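Local structure of sulfur carrier protein ThiS (Escherichia coli, 1ZUD) at residues Q16-L22 against W46-V51; Q27-G31 against L59-I63. The protein carries sulfur on its C-terminal glycine and donates it in the synthesis of the thiazole phosphate moiety of thiamine phosphate. All blocks are in the same frame, centred on the assembly; numbering follows the deposited sequence.

Interaction 1: residues Q16-L22 against W46-V51; sequences QTVHELL and WAQHIV
Trp46 meets the first turn of helix 18-24 of this ubiquitin-like fold with both its indole and its carbonyl oxygen, and the loop that follows runs on past the N-terminus of the helix. Val18 CG1 lies over one face of the indole in a CH-pi contact, 4.0 Å from the centroid of the five-membered ring; CG1 is anti to the backbone N (chi1 171°), which leaves CG2 to turn to His49 and Val51. One helical turn on, Leu22 CD1 reaches Trp46 CE3 at 3.6 Å, the two side chains crossing at about a right angle. NE1 of the indole bonds to Val41 O. Trp46 O accepts the amide of His19, which stands above the carbonyl plane. Ala47 CA packs against His19 CB. The carbonyl of His49 takes Val18 N at 2.8 Å, with the donor almost in line with the C=O, and Thr17 CA makes a CA-H...O contact with the same oxygen. Two amides at the start of the helix, those of Val18 and His19, are therefore satisfied by the loop. Ile50 forms a single beta bridge with Thr17 and brings CD1 up to Thr17 CG2. Val51 N closes the bridge on Gln16 O in a nearly straight bond (2.9 Å, 170° at the hydrogen), while Val51 CG2 packs on Val18 CG2 and, more distantly, Leu21 CD2; both Val51 and Leu21 also touch Ile3 and Ile57 of the sheet. Thr17 is the N-cap and forms a capping box with Glu20: Glu20 N donates to Thr17 OG1 at 3.1 Å, and Thr17 N to the anti lone pair of Glu20 OE1 at 2.9 Å.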
loop_
_atom_site.group_PDB
_atom_site.type_symbol
_atom_site.label_atom_id
_atom_site.label_comp_id
_atom_site.label_asym_id
_atom_site.label_seq_id
_atom_site.Cartn_x
_atom_site.Cartn_y
_atom_site.Cartn_z
ATOM N N GLN D 16 -8.944 -36.041 12.158
ATOM C CA GLN D 16 -10.009 -35.048 12.430
ATOM C C GLN D 16 -10.362 -34.197 11.225
ATOM O O GLN D 16 -9.506 -33.885 10.411
ATOM C CB GLN D 16 -9.604 -34.056 13.506
ATOM C CG GLN D 16 -9.473 -34.561 14.917
ATOM C CD GLN D 16 -9.142 -33.406 15.871
ATOM O OE1 GLN D 16 -8.060 -32.824 15.797
ATOM N NE2 GLN D 16 -10.087 -33.058 16.750
ATOM N N THR D 17 -11.620 -33.765 11.127
ATOM C CA THR D 17 -11.979 -32.920 9.986
ATOM C C THR D 17 -11.750 -31.462 10.444
ATOM O O THR D 17 -11.577 -31.196 11.616
ATOM C CB THR D 17 -13.466 -33.054 9.601
ATOM O OG1 THR D 17 -14.255 -32.705 10.749
ATOM C CG2 THR D 17 -13.830 -34.555 9.160
ATOM N N VAL D 18 -11.757 -30.542 9.506
ATOM C CA VAL D 18 -11.606 -29.135 9.887
ATOM C C VAL D 18 -12.704 -28.768 10.854
ATOM O O VAL D 18 -12.450 -28.127 11.858
ATOM C CB VAL D 18 -11.665 -28.230 8.635
ATOM C CG1 VAL D 18 -11.742 -26.762 9.052
ATOM C CG2 VAL D 18 -10.467 -28.538 7.753
ATOM N N HIS D 19 -13.937 -29.226 10.588
ATOM C CA HIS D 19 -15.049 -28.904 11.477
ATOM C C HIS D 19 -14.753 -29.410 12.884
ATOM O O HIS D 19 -14.914 -28.677 13.869
ATOM C CB HIS D 19 -16.379 -29.546 10.956
ATOM C CG HIS D 19 -17.484 -29.566 11.964
ATOM N ND1 HIS D 19 -18.330 -28.491 12.173
ATOM C CD2 HIS D 19 -17.840 -30.504 12.875
ATOM C CE1 HIS D 19 -19.145 -28.763 13.177
ATOM N NE2 HIS D 19 -18.868 -29.973 13.620
ATOM N N GLU D 20 -14.322 -30.663 13.014
ATOM C CA GLU D 20 -14.070 -31.177 14.372
ATOM C C GLU D 20 -12.956 -30.399 15.077
ATOM O O GLU D 20 -13.015 -30.134 16.282
ATOM C CB GLU D 20 -13.680 -32.668 14.321
ATOM C CG GLU D 20 -14.711 -33.542 13.563
ATOM C CD GLU D 20 -14.306 -35.031 13.501
ATOM O OE1 GLU D 20 -13.244 -35.363 12.908
ATOM O OE2 GLU D 20 -15.058 -35.867 14.054
ATOM N N LEU D 21 -11.912 -30.062 14.330
ATOM C CA LEU D 21 -10.828 -29.280 14.927
ATOM C C LEU D 21 -11.342 -27.899 15.388
ATOM O O LEU D 21 -11.029 -27.458 16.493
ATOM C CB LEU D 21 -9.685 -29.074 13.910
ATOM C CG LEU D 21 -8.539 -28.195 14.434
ATOM C CD1 LEU D 21 -7.944 -28.883 15.643
ATOM C CD2 LEU D 21 -7.481 -27.963 13.384
ATOM N N LEU D 22 -12.127 -27.213 14.556
ATOM C CA LEU D 22 -12.609 -25.874 14.948
ATOM C C LEU D 22 -13.494 -26.005 16.194
ATOM O O LEU D 22 -13.472 -25.151 17.090
ATOM C CB LEU D 22 -13.369 -25.196 13.773
ATOM C CG LEU D 22 -12.482 -24.953 12.523
ATOM C CD1 LEU D 22 -13.275 -24.237 11.439
ATOM C CD2 LEU D 22 -11.241 -24.119 12.917
ATOM N N TRP D 46 -15.585 -28.087 5.045
ATOM C CA TRP D 46 -14.996 -28.322 6.361
ATOM C C TRP D 46 -15.468 -29.557 7.104
ATOM O O TRP D 46 -14.713 -30.100 7.888
ATOM C CB TRP D 46 -15.137 -27.109 7.302
ATOM C CG TRP D 46 -14.477 -25.798 6.796
ATOM C CD1 TRP D 46 -13.649 -25.638 5.722
ATOM C CD2 TRP D 46 -14.611 -24.498 7.385
ATOM N NE1 TRP D 46 -13.259 -24.311 5.595
ATOM C CE2 TRP D 46 -13.834 -23.591 6.605
ATOM C CE3 TRP D 46 -15.305 -24.010 8.483
ATOM C CZ2 TRP D 46 -13.746 -22.216 6.898
ATOM C CZ3 TRP D 46 -15.211 -22.604 8.777
ATOM C CH2 TRP D 46 -14.439 -21.753 7.978
ATOM N N ALA D 47 -16.698 -29.991 6.874
ATOM C CA ALA D 47 -17.220 -31.175 7.573
ATOM C C ALA D 47 -16.554 -32.480 7.154
ATOM O O ALA D 47 -16.641 -33.469 7.871
ATOM C CB ALA D 47 -18.743 -31.281 7.369
ATOM N N GLN D 48 -15.897 -32.496 6.004
ATOM C CA GLN D 48 -15.215 -33.714 5.511
ATOM C C GLN D 48 -13.699 -33.578 5.307
ATOM O O GLN D 48 -12.982 -34.588 5.251
ATOM C CB GLN D 48 -15.825 -34.132 4.182
ATOM C CG GLN D 48 -17.262 -34.600 4.320
ATOM C CD GLN D 48 -17.637 -35.605 3.258
ATOM O OE1 GLN D 48 -17.773 -35.255 2.073
ATOM N NE2 GLN D 48 -17.789 -36.875 3.664
ATOM N N HIS D 49 -13.202 -32.340 5.191
ATOM C CA HIS D 49 -11.765 -32.120 4.966
ATOM C C HIS D 49 -10.929 -32.562 6.166
ATOM O O HIS D 49 -11.017 -31.994 7.238
ATOM C CB HIS D 49 -11.483 -30.649 4.702
ATOM C CG HIS D 49 -10.183 -30.419 4.007
ATOM N ND1 HIS D 49 -10.084 -30.314 2.636
ATOM C CD2 HIS D 49 -8.917 -30.314 4.488
ATOM C CE1 HIS D 49 -8.814 -30.150 2.303
ATOM N NE2 HIS D 49 -8.086 -30.146 3.407
ATOM N N ILE D 50 -10.109 -33.584 5.969
ATOM C CA ILE D 50 -9.241 -34.109 7.021
ATOM C C ILE D 50 -7.940 -33.276 7.185
ATOM O O ILE D 50 -7.250 -32.955 6.226
ATOM C CB ILE D 50 -8.836 -35.591 6.728
ATOM C CG1 ILE D 50 -10.089 -36.461 6.636
ATOM C CG2 ILE D 50 -7.889 -36.099 7.834
ATOM C CD1 ILE D 50 -10.725 -36.729 7.981
ATOM N N VAL D 51 -7.643 -32.909 8.426
ATOM C CA VAL D 51 -6.443 -32.144 8.707
ATOM C C VAL D 51 -5.279 -33.131 8.796
ATOM O O VAL D 51 -5.374 -34.117 9.530
ATOM C CB VAL D 51 -6.609 -31.436 10.020
ATOM C CG1 VAL D 51 -5.296 -30.728 10.389
ATOM C CG2 VAL D 51 -7.805 -30.443 9.909
HETATM O O HOH W 1 -6.703 -34.388 12.176
HETATM O O HOH W 2 -16.894 -33.178 10.371
#

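Interaction 2: residues Q27-G31 against L59-I63; sequences QRQAG and LFQVI
The last strand of the ubiquitin-like fold, 56-61, leads into the C-terminal tail that ends in Gly66, which carries the sulfur once it is converted to a thioglycine (not present here), and the end of this strand meets the loop running from helix 18-24 to strand 32-36. Leu59 CD2 rests against the bent chain of Gln27, 3.6 Å from CG, and the two side chains cross at a slant. Leu59 also packs on Leu22, Ala32 and Leu34. Further along, the side chain of Gln61 lies back over the loop. Its chain is bent at chi2 (-92°), which brings the amide up to the backbone of Ala30 and Gly31. From there NE2 makes a weak bond to Ala30 O at 3.4 Å. The Arg28 and Gln61 side chains cross at about a right angle, their guanidinium and amide planes 43° apart, with Arg28 CD 3.8 Å from Gln61 NE2. Gly31 has positive phi (74°), a conformation that favours glycine. Its amide is held from outside by Asp176 of the ThiF chain, whereas its carbonyl faces the tail. ThiF also binds the tail backbone, through its Gln157 to Gln61 O and Ile63 N and through its Ser150 to Ile63 O, and packs its Trp174 on Val62. The contact thus lies at the ThiS-ThiF interface, where the tail leaves the globular body. The hydrogen bond between the segments that is not weak runs backbone to backbone: Gly31 O accepts Val62 N at 3.0 Å, nearly head-on to the carbonyl, with Gln61 CA adding a CA-H...O contact to Gly31 O at 3.3 Å.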
loop_
_atom_site.group_PDB
_atom_site.type_symbol
_atom_site.label_atom_id
_atom_site.label_comp_id
_atom_site.label_asym_id
_atom_site.label_seq_id
_atom_site.Cartn_x
_atom_site.Cartn_y
_atom_site.Cartn_z
ATOM N N GLN D 27 -13.904 -22.461 18.036
ATOM C CA GLN D 27 -13.919 -21.352 17.069
ATOM C C GLN D 27 -15.252 -21.270 16.330
ATOM O O GLN D 27 -15.832 -22.299 15.929
ATOM C CB GLN D 27 -12.810 -21.541 16.037
ATOM C CG GLN D 27 -11.412 -21.381 16.593
ATOM C CD GLN D 27 -11.236 -20.004 17.248
ATOM O OE1 GLN D 27 -11.553 -18.969 16.651
ATOM N NE2 GLN D 27 -10.752 -19.999 18.483
ATOM N N ARG D 28 -15.723 -20.039 16.141
ATOM C CA ARG D 28 -16.970 -19.786 15.419
ATOM C C ARG D 28 -16.700 -19.866 13.901
ATOM O O ARG D 28 -15.696 -19.340 13.418
ATOM C CB ARG D 28 -17.500 -18.390 15.809
ATOM C CG ARG D 28 -18.338 -17.719 14.750
ATOM C CD ARG D 28 -17.926 -16.255 14.619
ATOM N NE ARG D 28 -18.674 -15.378 15.510
ATOM C CZ ARG D 28 -18.235 -14.201 15.953
ATOM N NH1 ARG D 28 -17.035 -13.753 15.601
ATOM N NH2 ARG D 28 -19.018 -13.452 16.721
ATOM N N GLN D 29 -17.609 -20.483 13.153
ATOM C CA GLN D 29 -17.414 -20.640 11.712
ATOM C C GLN D 29 -17.991 -19.508 10.837
ATOM O O GLN D 29 -17.469 -19.208 9.763
ATOM C CB GLN D 29 -17.961 -22.016 11.300
ATOM C CG GLN D 29 -17.176 -23.134 12.010
ATOM C CD GLN D 29 -17.641 -24.535 11.610
ATOM O OE1 GLN D 29 -18.157 -24.749 10.498
ATOM N NE2 GLN D 29 -17.459 -25.496 12.519
ATOM N N ALA D 30 -19.061 -18.892 11.325
ATOM C CA ALA D 30 -19.727 -17.797 10.651
ATOM C C ALA D 30 -18.726 -16.623 10.517
ATOM O O ALA D 30 -18.037 -16.273 11.464
ATOM C CB ALA D 30 -20.956 -17.371 11.461
ATOM N N GLY D 31 -18.631 -16.051 9.328
ATOM C CA GLY D 31 -17.711 -14.945 9.134
ATOM C C GLY D 31 -16.243 -15.347 9.072
ATOM O O GLY D 31 -15.386 -14.469 9.032
ATOM N N LEU D 59 -6.928 -19.374 10.261
ATOM C CA LEU D 59 -8.339 -19.183 10.445
ATOM C C LEU D 59 -8.473 -17.664 10.649
ATOM O O LEU D 59 -7.867 -17.124 11.566
ATOM C CB LEU D 59 -8.779 -19.911 11.692
ATOM C CG LEU D 59 -10.231 -19.604 11.959
ATOM C CD1 LEU D 59 -11.080 -20.234 10.830
ATOM C CD2 LEU D 59 -10.590 -20.108 13.367
ATOM N N PHE D 60 -9.218 -16.971 9.801
ATOM C CA PHE D 60 -9.325 -15.495 9.951
ATOM C C PHE D 60 -10.743 -15.008 9.650
ATOM O O PHE D 60 -11.545 -15.703 9.032
ATOM C CB PHE D 60 -8.298 -14.778 9.019
ATOM C CG PHE D 60 -8.355 -15.245 7.561
ATOM C CD1 PHE D 60 -7.809 -16.482 7.180
ATOM C CD2 PHE D 60 -9.019 -14.492 6.603
ATOM C CE1 PHE D 60 -7.936 -16.956 5.852
ATOM C CE2 PHE D 60 -9.150 -14.945 5.278
ATOM C CZ PHE D 60 -8.600 -16.194 4.896
ATOM N N GLN D 61 -11.053 -13.791 10.066
ATOM C CA GLN D 61 -12.407 -13.281 9.845
ATOM C C GLN D 61 -12.466 -12.340 8.674
ATOM O O GLN D 61 -11.448 -11.718 8.310
ATOM C CB GLN D 61 -12.885 -12.534 11.093
ATOM C CG GLN D 61 -13.223 -13.454 12.245
ATOM C CD GLN D 61 -14.700 -13.840 12.248
ATOM O OE1 GLN D 61 -15.568 -12.971 12.108
ATOM N NE2 GLN D 61 -14.993 -15.137 12.418
ATOM N N VAL D 62 -13.656 -12.244 8.082
ATOM C CA VAL D 62 -13.843 -11.340 6.968
ATOM C C VAL D 62 -13.776 -9.861 7.468
ATOM O O VAL D 62 -14.204 -9.548 8.598
ATOM C CB VAL D 62 -15.237 -11.559 6.300
ATOM C CG1 VAL D 62 -16.417 -11.341 7.366
ATOM C CG2 VAL D 62 -15.362 -10.611 5.030
ATOM N N ILE D 63 -13.215 -8.971 6.647
ATOM C CA ILE D 63 -13.240 -7.545 7.005
ATOM C C ILE D 63 -14.145 -7.004 5.893
ATOM O O ILE D 63 -13.898 -7.238 4.714
ATOM C CB ILE D 63 -11.845 -6.858 6.884
ATOM C CG1 ILE D 63 -10.890 -7.425 7.939
ATOM C CG2 ILE D 63 -12.006 -5.296 6.947
ATOM C CD1 ILE D 63 -9.414 -7.050 7.753
HETATM O O HOH W 3 -13.879 -17.795 14.064
#

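Overall arrangement
Interactions 1 and 2 lie at successive ends of the same stretch of chain: helix 18-24 starts in the first, and the loop leaving it enters the second. Their centres are about 15 Å apart, yet they touch. Leu22 O and Gln27 N, 2.9 Å apart, probably hydrogen-bond, and Leu22 CD2 meets Leu59 CD2 at 4.1 Å, so Leu22 packs on both Trp46 and the last strand. Gln29, from the loop of interaction 2, reaches back to interaction 1, its OE1 3.6 Å from Trp46 CE3. The surroundings differ: no other chain of the assembly touches 16-22 or 46-51, whereas 27-31 and 59-63 meet ThiF on the way to the C-terminal Gly66.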